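Local structure of putative poly(3-hydroxybutyrate) depolymerase LpqC (Bordetella parapertussis 12822, 3D0K) at residues G175-P180 with A239-Y244; H243-G248 with L257-Q262. The protein is probably an esterase of the alpha/beta-hydrolase type that cleaves ester bonds, perhaps those of poly(3-hydroxybutyrate). All coordinates share one frame; numbering follows the deposited sequence. Where two conformers were deposited one is given.

Both contacts are built on helix 237-255, and their centres lie about 10 Å apart. Tyr244 is common to them: one face of its ring receives Tyr177 in contact 1 and the opposite face receives Trp261 in contact 2, giving a run of three stacked aromatic residues. Pro180 also bridges the two, its CG lying 4.2 Å from Trp261 CH2 and 3.8 Å from Ala247 O. Contact 1 is the one that leads toward the probable active site. Its Gly175 end lies near, without touching, a putative Ser-His-Asp triad and meets a sulfate ion; contact 2 carries the same helix on to the edge strand 262-266.

Contact 1: residues G175-P180 with A239-Y244; sequences GWYTLP and ARARHY. With SO4 (sulfate ion), chain E.
Tyr177 and Tyr244 stack where the loop following strand 168-172 packs against helix 237-255, in a chain whose sheet order and putative nucleophile elbow fit the alpha/beta-hydrolase fold. Their rings form an offset stack, with centroids 4.3 Å apart and planes inclined by 20°, while the side chains themselves cross at about a right angle. Tyr244 CB sits over the centre of the Tyr177 ring, 3.6 Å from the centroid, in a CH-pi contact. A broad, flat tyrosine suits both places, because each ring has a large surface to fill in this buried layer; His155 of helix 149-160 packs against both.

The remaining van der Waals contacts are smaller. Tyr177 OH comes up to Ala241 itself, 3.3 Å from its CA and 3.4 Å from its CB, where the short alanine allows the phenol to come close to the helix. Leu179 CD2 meets the edge of the His243 ring, and Pro180 CD approaches Tyr244 CE1.

Polar contacts hold the segment at Gly175 and again at Thr178. Arg240, extended from CG to NE, sends NH1 to Gly175 O at 2.8 Å with an N-H...O angle of 165°, the oxygen lying close to the guanidinium plane. The same guanidinium also donates to Pro225 O and Gly234 O, so arginine suits a site lined with main-chain carbonyls. Gly175 N makes a weak bond to a sulfate ion, probably from the crystallisation liquor and also held by Arg237 and Gln152, which lies close to where a beta carbon of Gly175 would project. Farther along, a water donates to Thr178 O at 2.7 Å and is hydrogen-bonded to Tyr244 OH, also at 2.7 Å, near the plane of the phenol ring.

Contact 2: residues H243-G248 with L257-Q262; sequences HYYEAG and LPFGWQ
Trp261 lays the six-membered ring of its indole over a face of the Tyr244 ring in an offset stack, with centroids 4.5 Å apart and planes at 24°. This is the tightly packed, buried half of the contact. Trp261 CH2 comes 3.4 Å from Tyr244 CZ, while the CZ3 rim of the indole faces the helix backbone, with Tyr244 O 3.4 Å from CZ3 and near the indole plane. Gly248 suits the next turn because its bare CA can lie 3.6 Å from Trp261 CZ3; a beta carbon there would fall on the indole. Phe259 CE1 also reaches Gly248 C, so two aromatic rings close on this one glycine. The polar end of the tryptophan faces away from the helix: NE1 donates to Leu203 O.

Toward solvent the fit is looser. The rings of Tyr245 and Phe259, both partly exposed, meet obliquely, with centroids 5.6 Å apart and planes at 52°. CE2, on the rim of the Phe259 ring, lies 3.7 Å from Tyr245 CE1. At its own edge Tyr245 CE1 also lies 3.7 Å from Trp261 O. The exposed Gln262 contributes little more than backbone, its beta carbon pointing away from the helix, as befits a polar residue at the rim. No hydrogen bond joins the two segments, whose contact rests on aromatic surface. The chain turns back from helix 237-255 here to enter strand 262-266 alongside strand 209-213, a beta-alpha-beta crossover that ends the sheet, as expected for an alpha/beta-hydrolase fold.

Contact 1: residues G175-P180 with A239-Y244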
loop_
_atom_site.group_PDB
_atom_site.type_symbol
_atom_site.label_atom_id
_atom_site.label_comp_id
_atom_site.label_asym_id
_atom_site.label_seq_id
_atom_site.Cartn_x
_atom_site.Cartn_y
_atom_site.Cartn_z
ATOM N N GLY A 175 10.815 -2.088 2.695
ATOM C CA GLY A 175 12.288 -2.191 2.706
ATOM C C GLY A 175 12.935 -0.994 3.420
ATOM O O GLY A 175 13.963 -1.153 4.056
ATOM N N TRP A 176 12.341 0.196 3.317
ATOM C CA TRP A 176 12.824 1.375 4.047
ATOM C C TRP A 176 11.717 2.448 3.979
ATOM O O TRP A 176 10.718 2.251 3.307
ATOM C CB TRP A 176 14.164 1.907 3.466
ATOM C CG TRP A 176 14.027 2.698 2.230
ATOM C CD1 TRP A 176 13.579 2.248 1.005
ATOM C CD2 TRP A 176 14.352 4.089 2.052
ATOM N NE1 TRP A 176 13.593 3.286 0.101
ATOM C CE2 TRP A 176 14.089 4.411 0.698
ATOM C CE3 TRP A 176 14.881 5.080 2.893
ATOM C CZ2 TRP A 176 14.286 5.706 0.167
ATOM C CZ3 TRP A 176 15.102 6.391 2.345
ATOM C CH2 TRP A 176 14.800 6.672 1.010
ATOM N N TYR A 177 11.910 3.565 4.665
ATOM C CA TYR A 177 10.790 4.459 4.919
ATOM C C TYR A 177 11.169 5.899 4.617
ATOM O O TYR A 177 12.297 6.366 4.864
ATOM C CB TYR A 177 10.386 4.389 6.404
ATOM C CG TYR A 177 9.854 3.056 6.867
ATOM C CD1 TYR A 177 8.453 2.829 6.937
ATOM C CD2 TYR A 177 10.728 1.994 7.179
ATOM C CE1 TYR A 177 7.951 1.612 7.341
ATOM C CE2 TYR A 177 10.224 0.755 7.582
ATOM C CZ TYR A 177 8.831 0.595 7.660
ATOM O OH TYR A 177 8.336 -0.610 8.052
ATOM N N THR A 178 10.162 6.636 4.190
ATOM C CA THR A 178 10.228 8.112 4.190
ATOM C C THR A 178 9.937 8.525 5.641
ATOM O O THR A 178 8.831 8.278 6.172
ATOM C CB THR A 178 9.072 8.666 3.321
ATOM O OG1 THR A 178 9.343 8.370 1.926
ATOM C CG2 THR A 178 9.013 10.202 3.456
ATOM N N LEU A 179 10.892 9.191 6.267
ATOM C CA LEU A 179 10.717 9.556 7.672
ATOM C C LEU A 179 9.825 10.787 7.798
ATOM O O LEU A 179 9.840 11.623 6.924
ATOM C CB LEU A 179 12.093 9.873 8.274
ATOM C CG LEU A 179 13.062 8.711 8.156
ATOM C CD1 LEU A 179 14.473 9.162 8.616
ATOM C CD2 LEU A 179 12.527 7.552 8.992
ATOM N N PRO A 180 9.068 10.894 8.904
ATOM C CA PRO A 180 8.057 11.969 9.065
ATOM C C PRO A 180 8.750 13.252 9.551
ATOM O O PRO A 180 8.597 13.677 10.706
ATOM C CB PRO A 180 7.099 11.386 10.108
ATOM C CG PRO A 180 8.008 10.463 10.923
ATOM C CD PRO A 180 9.065 9.946 10.036
ATOM N N ALA A 239 14.118 -4.183 11.879
ATOM C CA ALA A 239 14.671 -2.997 12.587
ATOM C C ALA A 239 14.124 -1.686 12.022
ATOM O O ALA A 239 13.833 -0.762 12.780
ATOM C CB ALA A 239 16.186 -2.962 12.542
ATOM N N ARG A 240 14.027 -1.596 10.691
ATOM C CA ARG A 240 13.587 -0.357 10.085
ATOM C C ARG A 240 12.154 -0.027 10.440
ATOM O O ARG A 240 11.799 1.172 10.582
ATOM C CB ARG A 240 13.760 -0.393 8.567
ATOM C CG ARG A 240 15.194 -0.560 8.212
ATOM C CD ARG A 240 15.480 -0.560 6.702
ATOM N NE ARG A 240 16.907 -0.831 6.517
ATOM C CZ ARG A 240 17.484 -1.147 5.357
ATOM N NH1 ARG A 240 16.763 -1.245 4.254
ATOM N NH2 ARG A 240 18.785 -1.402 5.298
ATOM N N ALA A 241 11.320 -1.063 10.543
ATOM C CA ALA A 241 9.912 -0.899 10.946
ATOM C C ALA A 241 9.822 -0.249 12.342
ATOM O O ALA A 241 9.099 0.723 12.559
ATOM C CB ALA A 241 9.183 -2.280 10.937
ATOM N N ARG A 242 10.649 -0.709 13.275
ATOM C CA ARG A 242 10.667 -0.151 14.635
ATOM C C ARG A 242 11.188 1.287 14.636
ATOM O O ARG A 242 10.706 2.140 15.382
ATOM C CB ARG A 242 11.579 -0.978 15.563
ATOM C CG ARG A 242 11.252 -2.469 15.643
ATOM C CD ARG A 242 11.674 -3.022 17.069
ATOM N NE ARG A 242 10.517 -2.792 17.944
ATOM C CZ ARG A 242 9.637 -3.719 18.335
ATOM N NH1 ARG A 242 8.605 -3.358 19.097
ATOM N NH2 ARG A 242 9.786 -5.004 18.001
ATOM N N HIS A 243 12.168 1.541 13.789
ATOM C CA HIS A 243 12.774 2.862 13.641
ATOM C C HIS A 243 11.686 3.835 13.145
ATOM O O HIS A 243 11.572 4.933 13.689
ATOM C CB HIS A 243 13.942 2.767 12.667
ATOM C CG HIS A 243 14.731 4.032 12.503
ATOM N ND1 HIS A 243 14.373 5.018 11.606
ATOM C CD2 HIS A 243 15.874 4.457 13.087
ATOM C CE1 HIS A 243 15.258 6.007 11.655
ATOM N NE2 HIS A 243 16.180 5.694 12.547
ATOM N N TYR A 244 10.920 3.438 12.125
ATOM C CA TYR A 244 9.862 4.301 11.566
ATOM C C TYR A 244 8.795 4.650 12.600
ATOM O O TYR A 244 8.410 5.828 12.772
ATOM C CB TYR A 244 9.216 3.611 10.347
ATOM C CG TYR A 244 8.147 4.402 9.645
ATOM C CD1 TYR A 244 8.418 5.654 9.030
ATOM C CD2 TYR A 244 6.854 3.848 9.507
ATOM C CE1 TYR A 244 7.377 6.352 8.336
ATOM C CE2 TYR A 244 5.877 4.512 8.797
ATOM C CZ TYR A 244 6.155 5.758 8.226
ATOM O OH TYR A 244 5.143 6.384 7.512
HETATM S S SO4 E . 11.774 -3.732 -0.609
HETATM O O1 SO4 E . 10.694 -2.929 -0.033
HETATM O O2 SO4 E . 12.727 -2.783 -1.204
HETATM O O3 SO4 E . 12.503 -4.545 0.323
HETATM O O4 SO4 E . 11.353 -4.502 -1.761
HETATM O O HOH W 1 6.097 8.544 6.253
#

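Contact 2: residues H243-G248 with L257-Q262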
loop_
_atom_site.group_PDB
_atom_site.type_symbol
_atom_site.label_atom_id
_atom_site.label_comp_id
_atom_site.label_asym_id
_atom_site.label_seq_id
_atom_site.Cartn_x
_atom_site.Cartn_y
_atom_site.Cartn_z
ATOM N N HIS A 243 12.168 1.541 13.789
ATOM C CA HIS A 243 12.774 2.862 13.641
ATOM C C HIS A 243 11.686 3.835 13.145
ATOM O O HIS A 243 11.572 4.933 13.689
ATOM C CB HIS A 243 13.942 2.767 12.667
ATOM C CG HIS A 243 14.731 4.032 12.503
ATOM N ND1 HIS A 243 14.373 5.018 11.606
ATOM C CD2 HIS A 243 15.874 4.457 13.087
ATOM C CE1 HIS A 243 15.258 6.007 11.655
ATOM N NE2 HIS A 243 16.180 5.694 12.547
ATOM N N TYR A 244 10.920 3.438 12.125
ATOM C CA TYR A 244 9.862 4.301 11.566
ATOM C C TYR A 244 8.795 4.650 12.600
ATOM O O TYR A 244 8.410 5.828 12.772
ATOM C CB TYR A 244 9.216 3.611 10.347
ATOM C CG TYR A 244 8.147 4.402 9.645
ATOM C CD1 TYR A 244 8.418 5.654 9.030
ATOM C CD2 TYR A 244 6.854 3.848 9.507
ATOM C CE1 TYR A 244 7.377 6.352 8.336
ATOM C CE2 TYR A 244 5.877 4.512 8.797
ATOM C CZ TYR A 244 6.155 5.758 8.226
ATOM O OH TYR A 244 5.143 6.384 7.512
ATOM N N TYR A 245 8.322 3.612 13.267
ATOM C CA TYR A 245 7.368 3.761 14.353
ATOM C C TYR A 245 7.826 4.769 15.420
ATOM O O TYR A 245 7.094 5.677 15.778
ATOM C CB TYR A 245 7.022 2.411 14.963
ATOM C CG TYR A 245 6.001 2.532 16.072
ATOM C CD1 TYR A 245 4.648 2.765 15.785
ATOM C CD2 TYR A 245 6.383 2.421 17.411
ATOM C CE1 TYR A 245 3.711 2.851 16.823
ATOM C CE2 TYR A 245 5.438 2.536 18.449
ATOM C CZ TYR A 245 4.128 2.733 18.136
ATOM O OH TYR A 245 3.212 2.841 19.156
ATOM N N GLU A 246 9.057 4.640 15.906
ATOM C CA GLU A 246 9.544 5.576 16.930
ATOM C C GLU A 246 9.702 7.002 16.371
ATOM O O GLU A 246 9.446 7.990 17.086
ATOM C CB GLU A 246 10.850 5.065 17.575
ATOM C CG GLU A 246 10.701 3.731 18.359
ATOM C CD GLU A 246 11.963 2.860 18.289
ATOM O OE1 GLU A 246 12.101 1.889 19.073
ATOM O OE2 GLU A 246 12.809 3.130 17.409
ATOM N N ALA A 247 10.081 7.105 15.090
ATOM C CA ALA A 247 10.251 8.406 14.437
ATOM C C ALA A 247 8.911 9.140 14.364
ATOM O O ALA A 247 8.849 10.355 14.580
ATOM C CB ALA A 247 10.813 8.196 12.980
ATOM N N GLY A 248 7.853 8.401 14.080
ATOM C CA GLY A 248 6.498 8.968 14.052
ATOM C C GLY A 248 6.049 9.398 15.457
ATOM O O GLY A 248 5.512 10.506 15.641
ATOM N N LEU A 257 0.885 16.641 18.752
ATOM C CA LEU A 257 -0.158 16.077 17.872
ATOM C C LEU A 257 -0.647 14.697 18.297
ATOM O O LEU A 257 0.124 13.925 18.860
ATOM C CB LEU A 257 0.311 15.978 16.396
ATOM C CG LEU A 257 0.435 17.321 15.666
ATOM C CD1 LEU A 257 1.226 17.138 14.389
ATOM C CD2 LEU A 257 -0.925 18.059 15.402
ATOM N N PRO A 258 -1.932 14.393 18.001
ATOM C CA PRO A 258 -2.364 12.978 18.154
ATOM C C PRO A 258 -1.584 12.007 17.224
ATOM O O PRO A 258 -1.203 12.374 16.076
ATOM C CB PRO A 258 -3.861 12.987 17.809
ATOM C CG PRO A 258 -4.174 14.344 17.237
ATOM C CD PRO A 258 -3.012 15.291 17.514
ATOM N N PHE A 259 -1.313 10.797 17.743
ATOM C CA PHE A 259 -0.528 9.801 17.025
ATOM C C PHE A 259 -1.311 8.497 16.951
ATOM O O PHE A 259 -1.609 7.900 17.981
ATOM C CB PHE A 259 0.768 9.559 17.769
ATOM C CG PHE A 259 1.675 8.543 17.132
ATOM C CD1 PHE A 259 2.235 8.782 15.864
ATOM C CD2 PHE A 259 2.068 7.397 17.855
ATOM C CE1 PHE A 259 3.100 7.864 15.299
ATOM C CE2 PHE A 259 2.963 6.448 17.273
ATOM C CZ PHE A 259 3.478 6.684 16.030
ATOM N N GLY A 260 -1.618 8.066 15.729
ATOM C CA GLY A 260 -2.543 6.957 15.479
ATOM C C GLY A 260 -1.880 5.653 15.059
ATOM O O GLY A 260 -2.557 4.608 15.014
ATOM N N TRP A 261 -0.578 5.677 14.769
ATOM C CA TRP A 261 0.056 4.464 14.191
ATOM C C TRP A 261 0.096 3.324 15.188
ATOM O O TRP A 261 0.133 3.549 16.388
ATOM C CB TRP A 261 1.470 4.722 13.689
ATOM C CG TRP A 261 1.644 5.805 12.696
ATOM C CD1 TRP A 261 0.654 6.572 12.038
ATOM C CD2 TRP A 261 2.894 6.243 12.181
ATOM N NE1 TRP A 261 1.271 7.456 11.179
ATOM C CE2 TRP A 261 2.631 7.263 11.231
ATOM C CE3 TRP A 261 4.234 5.851 12.428
ATOM C CZ2 TRP A 261 3.655 7.946 10.552
ATOM C CZ3 TRP A 261 5.266 6.503 11.720
ATOM C CH2 TRP A 261 4.974 7.552 10.811
ATOM N N GLN A 262 0.055 2.088 14.674
ATOM C CA GLN A 262 0.242 0.916 15.489
ATOM C C GLN A 262 1.305 0.077 14.816
ATOM O O GLN A 262 1.245 -0.151 13.598
ATOM C CB GLN A 262 -1.061 0.112 15.574
ATOM C CG GLN A 262 -2.306 0.991 15.836
ATOM C CD GLN A 262 -2.744 1.044 17.305
ATOM O OE1 GLN A 262 -3.927 0.804 17.612
ATOM N NE2 GLN A 262 -1.808 1.332 18.221
#